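PDB 3NWP: 6-phosphogluconolactonase from Shewanella baltica, which probably catalyses the hydrolysis of 6-phosphogluconolactone to 6-phosphogluconate, the second step of the pentose phosphate pathway. Local coordinates for residues Ile189-Val194 against Met214-Val219; Leu105-Ser110 against Asp117-Ser122. All coordinates share one frame; numbering follows the deposited sequence. Where two conformers were deposited one is given.

Contact 1 of 2, residues Ile189-Val194 against Met214-Val219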
# COMPACT_ATOMS: atom_id res chain seq x y z
N ILE A 189 -5.05 -4.27 -7.00
CA ILE A 189 -4.79 -4.04 -5.60
C ILE A 189 -4.94 -5.34 -4.85
O ILE A 189 -5.84 -6.17 -5.12
CB ILE A 189 -5.85 -3.01 -5.06
CG1 ILE A 189 -5.65 -1.67 -5.74
CG2 ILE A 189 -5.76 -2.92 -3.54
CD1 ILE A 189 -6.77 -0.65 -5.47
N TYR A 190 -4.03 -5.57 -3.88
CA TYR A 190 -4.12 -6.68 -2.92
C TYR A 190 -4.31 -6.12 -1.54
O TYR A 190 -3.67 -5.11 -1.23
CB TYR A 190 -2.83 -7.50 -2.94
CG TYR A 190 -2.65 -8.23 -4.23
CD1 TYR A 190 -3.36 -9.38 -4.49
CD2 TYR A 190 -1.76 -7.80 -5.20
CE1 TYR A 190 -3.25 -10.02 -5.73
CE2 TYR A 190 -1.58 -8.48 -6.40
CZ TYR A 190 -2.33 -9.61 -6.65
OH TYR A 190 -2.21 -10.27 -7.87
N LEU A 191 -5.24 -6.66 -0.77
CA LEU A 191 -5.36 -6.31 0.63
C LEU A 191 -4.91 -7.52 1.45
O LEU A 191 -5.54 -8.58 1.37
CB LEU A 191 -6.81 -5.97 0.96
CG LEU A 191 -7.08 -5.60 2.40
CD1 LEU A 191 -6.24 -4.35 2.86
CD2 LEU A 191 -8.58 -5.33 2.62
N HIS A 192 -3.83 -7.38 2.23
CA HIS A 192 -3.17 -8.45 2.94
C HIS A 192 -3.56 -8.32 4.39
O HIS A 192 -3.15 -7.36 5.09
CB HIS A 192 -1.69 -8.30 2.72
CG HIS A 192 -0.84 -9.32 3.41
ND1 HIS A 192 0.54 -9.27 3.33
CD2 HIS A 192 -1.15 -10.45 4.09
CE1 HIS A 192 1.03 -10.30 4.01
NE2 HIS A 192 0.03 -11.03 4.47
N LEU A 193 -4.33 -9.29 4.87
CA LEU A 193 -4.82 -9.31 6.24
C LEU A 193 -4.43 -10.60 6.96
O LEU A 193 -4.41 -11.68 6.36
CB LEU A 193 -6.36 -9.24 6.25
CG LEU A 193 -7.04 -8.13 5.49
CD1 LEU A 193 -8.57 -8.29 5.57
CD2 LEU A 193 -6.58 -6.78 6.08
N VAL A 194 -4.13 -10.52 8.27
CA VAL A 194 -3.85 -11.68 9.09
C VAL A 194 -4.61 -11.60 10.41
O VAL A 194 -4.55 -10.55 11.09
CB VAL A 194 -2.33 -11.88 9.33
CG1 VAL A 194 -2.04 -13.09 10.29
CG2 VAL A 194 -1.63 -12.06 7.99
N MSE A 214 -14.75 4.21 7.80
CA MSE A 214 -13.71 3.17 7.54
C MSE A 214 -13.15 3.38 6.13
O MSE A 214 -13.72 2.89 5.14
CB MSE A 214 -14.30 1.76 7.68
CG MSE A 214 -14.75 1.41 9.10
SE MSE A 214 -15.39 -0.34 9.35
CE MSE A 214 -13.81 -1.13 9.38
N PRO A 215 -12.03 4.11 6.01
CA PRO A 215 -11.56 4.51 4.68
C PRO A 215 -11.13 3.37 3.70
O PRO A 215 -11.15 3.58 2.50
CB PRO A 215 -10.41 5.46 5.01
CG PRO A 215 -10.85 6.11 6.32
CD PRO A 215 -11.42 4.93 7.08
N ILE A 216 -10.84 2.19 4.24
CA ILE A 216 -10.64 1.00 3.42
C ILE A 216 -11.84 0.79 2.45
O ILE A 216 -11.69 0.26 1.37
CB ILE A 216 -10.34 -0.23 4.28
CG1 ILE A 216 -9.99 -1.45 3.41
CG2 ILE A 216 -11.58 -0.65 5.12
CD1 ILE A 216 -8.70 -1.27 2.52
N ARG A 217 -13.04 1.23 2.87
CA ARG A 217 -14.17 1.12 1.98
C ARG A 217 -14.03 1.83 0.66
O ARG A 217 -14.68 1.46 -0.31
CB ARG A 217 -15.46 1.62 2.72
CG ARG A 217 -15.83 0.75 3.91
CD ARG A 217 -16.84 1.43 4.83
NE ARG A 217 -17.37 0.53 5.83
CZ ARG A 217 -17.98 0.92 6.96
NH1 ARG A 217 -18.04 2.22 7.26
NH2 ARG A 217 -18.49 0.01 7.81
N ALA A 218 -13.21 2.89 0.59
CA ALA A 218 -12.99 3.56 -0.68
C ALA A 218 -12.36 2.66 -1.73
O ALA A 218 -12.62 2.80 -2.92
CB ALA A 218 -12.15 4.85 -0.49
N VAL A 219 -11.58 1.68 -1.26
CA VAL A 219 -10.99 0.64 -2.09
C VAL A 219 -11.97 -0.54 -2.31
O VAL A 219 -12.16 -0.98 -3.44
CB VAL A 219 -9.69 0.13 -1.45
CG1 VAL A 219 -9.17 -1.12 -2.14
CG2 VAL A 219 -8.61 1.25 -1.49

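Contact 2 of 2, residues Leu105-Ser110 against Asp117-Ser122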
# COMPACT_ATOMS: atom_id res chain seq x y z
N LEU A 105 9.14 8.33 0.43
CA LEU A 105 8.36 9.56 0.53
C LEU A 105 8.99 10.59 1.46
O LEU A 105 8.73 11.79 1.28
CB LEU A 105 6.95 9.26 0.98
CG LEU A 105 6.16 8.27 0.12
CD1 LEU A 105 4.77 7.95 0.66
CD2 LEU A 105 5.97 8.81 -1.27
N LYS A 106 9.70 10.17 2.51
CA LYS A 106 10.33 11.15 3.43
C LYS A 106 11.38 11.96 2.68
O LYS A 106 12.16 11.44 1.87
CB LYS A 106 11.00 10.42 4.60
CG LYS A 106 11.62 11.32 5.66
CD LYS A 106 10.57 12.11 6.41
CE LYS A 106 11.10 12.90 7.62
NZ LYS A 106 12.05 14.00 7.28
N ASN A 107 11.41 13.27 2.98
CA ASN A 107 12.47 14.17 2.46
C ASN A 107 12.87 15.13 3.57
O ASN A 107 12.40 15.01 4.70
CB ASN A 107 12.01 14.89 1.18
CG ASN A 107 10.76 15.69 1.40
OD1 ASN A 107 10.63 16.45 2.39
ND2 ASN A 107 9.79 15.50 0.48
N MSE A 108 13.79 16.06 3.24
CA MSE A 108 14.38 16.90 4.28
C MSE A 108 13.46 17.92 4.95
O MSE A 108 13.81 18.46 6.02
CB MSE A 108 15.67 17.56 3.78
CG MSE A 108 16.85 16.57 3.68
SE MSE A 108 17.32 15.69 5.40
CE MSE A 108 17.75 17.27 6.48
N PHE A 109 12.29 18.17 4.37
CA PHE A 109 11.35 19.11 4.97
C PHE A 109 10.95 18.65 6.37
O PHE A 109 10.91 17.45 6.64
CB PHE A 109 10.15 19.38 4.07
CG PHE A 109 10.44 20.28 2.90
CD1 PHE A 109 10.46 21.66 3.05
CD2 PHE A 109 10.66 19.76 1.65
CE1 PHE A 109 10.71 22.47 1.95
CE2 PHE A 109 10.87 20.56 0.55
CZ PHE A 109 10.91 21.95 0.70
N SER A 110 10.69 19.62 7.27
CA SER A 110 10.52 19.29 8.67
C SER A 110 9.13 18.73 9.02
O SER A 110 8.97 18.11 10.07
CB SER A 110 10.81 20.51 9.56
OG SER A 110 9.83 21.50 9.35
N ASP A 117 4.75 18.35 -1.56
CA ASP A 117 4.83 18.70 -2.93
C ASP A 117 6.07 18.09 -3.60
O ASP A 117 6.00 17.58 -4.72
CB ASP A 117 4.87 20.21 -3.09
CG ASP A 117 4.47 20.65 -4.50
OD1 ASP A 117 3.34 20.33 -4.95
OD2 ASP A 117 5.31 21.29 -5.13
N MSE A 118 7.19 18.10 -2.88
CA MSE A 118 8.44 17.49 -3.34
C MSE A 118 8.26 15.97 -3.48
O MSE A 118 8.74 15.36 -4.44
CB MSE A 118 9.58 17.79 -2.38
CG MSE A 118 10.85 16.98 -2.60
SE MSE A 118 12.33 17.57 -1.53
CE MSE A 118 12.67 19.22 -2.48
N ALA A 119 7.58 15.37 -2.50
CA ALA A 119 7.27 13.94 -2.59
C ALA A 119 6.43 13.64 -3.85
O ALA A 119 6.75 12.69 -4.56
CB ALA A 119 6.57 13.43 -1.30
N ALA A 120 5.38 14.42 -4.13
CA ALA A 120 4.49 14.20 -5.28
C ALA A 120 5.31 14.32 -6.57
O ALA A 120 5.20 13.46 -7.48
CB ALA A 120 3.24 15.15 -5.24
N GLU A 121 6.19 15.33 -6.66
CA GLU A 121 7.01 15.52 -7.88
C GLU A 121 8.05 14.42 -8.06
O GLU A 121 8.48 14.11 -9.18
CB GLU A 121 7.71 16.88 -7.84
CG GLU A 121 8.68 17.13 -9.00
N SER A 122 8.48 13.82 -6.97
CA SER A 122 9.51 12.79 -7.08
C SER A 122 8.99 11.50 -7.67
O SER A 122 9.80 10.68 -8.06
CB SER A 122 10.13 12.44 -5.73
OG SER A 122 9.19 11.70 -4.98

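Contact 1 of 2, residues Ile189-Val194 against Met214-Val219
Strand 189-194 lies alongside a type I turn, Met-214 to Arg-217, and the short helix 217-220 that follows it, the nearest CA atoms, those of Ile-189 and Val-219, being 8.5 Å apart; no hydrogen bond crosses, and only side chains bridge the gap. Two aliphatic pairs do so, each reaching tip to tip. In the first, Val-219 CG1 comes up to the branched end of Ile-189, at 4.1 Å from CG2 and again 4.1 Å from CD1, so one methyl meets both arms of the isoleucine. Val-219 projects this methyl by holding CG1 opposite its backbone N (chi1 170°). Two residues along the strand, and three back from Val-219, Ile-216 CD1 faces the fork of Leu-191, 4.0 Å from CD1 and 4.1 Å from CD2. Ile-216 has CG1 swung away from its own N (chi1 -174°), which sends the ethyl arm out to the strand. All four residues are buried, and the contacts are purely van der Waals. The turn has its own fastening: the Arg-217 guanidinium hydrogen-bonds the carbonyl oxygens of Gln-204, Ala-205 and Asp-210, at and beyond the end of helix 196-206, while the selenium of Met-214 (a selenomethionine) lies 3.5 Å above the guanidinium plane, offset toward its rim. On the strand's other face, Tyr-190 packs on helix 14-36 and hydrogen-bonds Gln-28. Strand 189-194 runs parallel to both neighbours, 132-135 and 227-232, and the chain goes from it through helix 196-206, this turn and helix 217-220 to strand 227-232. The packing therefore belongs to a beta-alpha-beta crossover, with connecting helices laid on the parallel part of a mixed sheet as in Rossmann-like alpha/beta folds.

Contact 2 of 2, residues Leu105-Ser110 against Asp117-Ser122
Met-118, a selenomethionine, lies across the side chain of Asn-107 and ends at the ring of Phe-109; an Asx turn shapes loop 105-110, while this Met-aromatic contact and a bond from Asn-107 ND2 to Gly-115 O join the loop to helix 112-122. In the Asx turn Asn-107 OD1 accepts from Phe-109 N at 3.1 Å; a chi1 of 57° accompanies this turning back of OD1, with ND2 directed to the helix. There ND2 also lies 3.6 Å from Met-118 CG, while Met-118 SE rides 3.8 Å from Asn-107 CG. With an alanine at Asn-107, the loss of the amide would probably leave Phe-109 N and Gly-115 O without these mates and open a gap beside Met-118. Past Asn-107, the Met-118 chain, extended as far as SE, bends (chi3 -72°) and sets CE 3.8 Å from Phe-109 CE2, near the plane of the ring. The selenium is 5.1 Å from the ring centroid and 77° off its normal, an approach to the edge and not to a face. Ala-119 turns inward beside strands 163-166 and 175-178, its CB resting 3.7 Å from Leu-105 O.

Contact 1 and contact 2 lie on opposite sides of the chain's centre, their centres about 9 and 18 Å from the chain's centre and about 25 Å from each other. Their nearest atoms stay about 15 Å apart, so they do not touch. What joins them is the sheet: loop 105-110 follows strand 101-102, and the strand order runs from there through 66-74, 39-43 and 132-135 to 189-194. Contact 1 is wholly buried and entirely aliphatic, whereas contact 2 is partly exposed and mixes amide, selenium and aromatic groups. No catalytic or binding role is assigned here to the residues of either contact, and both read as structural packing within the same 6-phosphogluconolactonase family region.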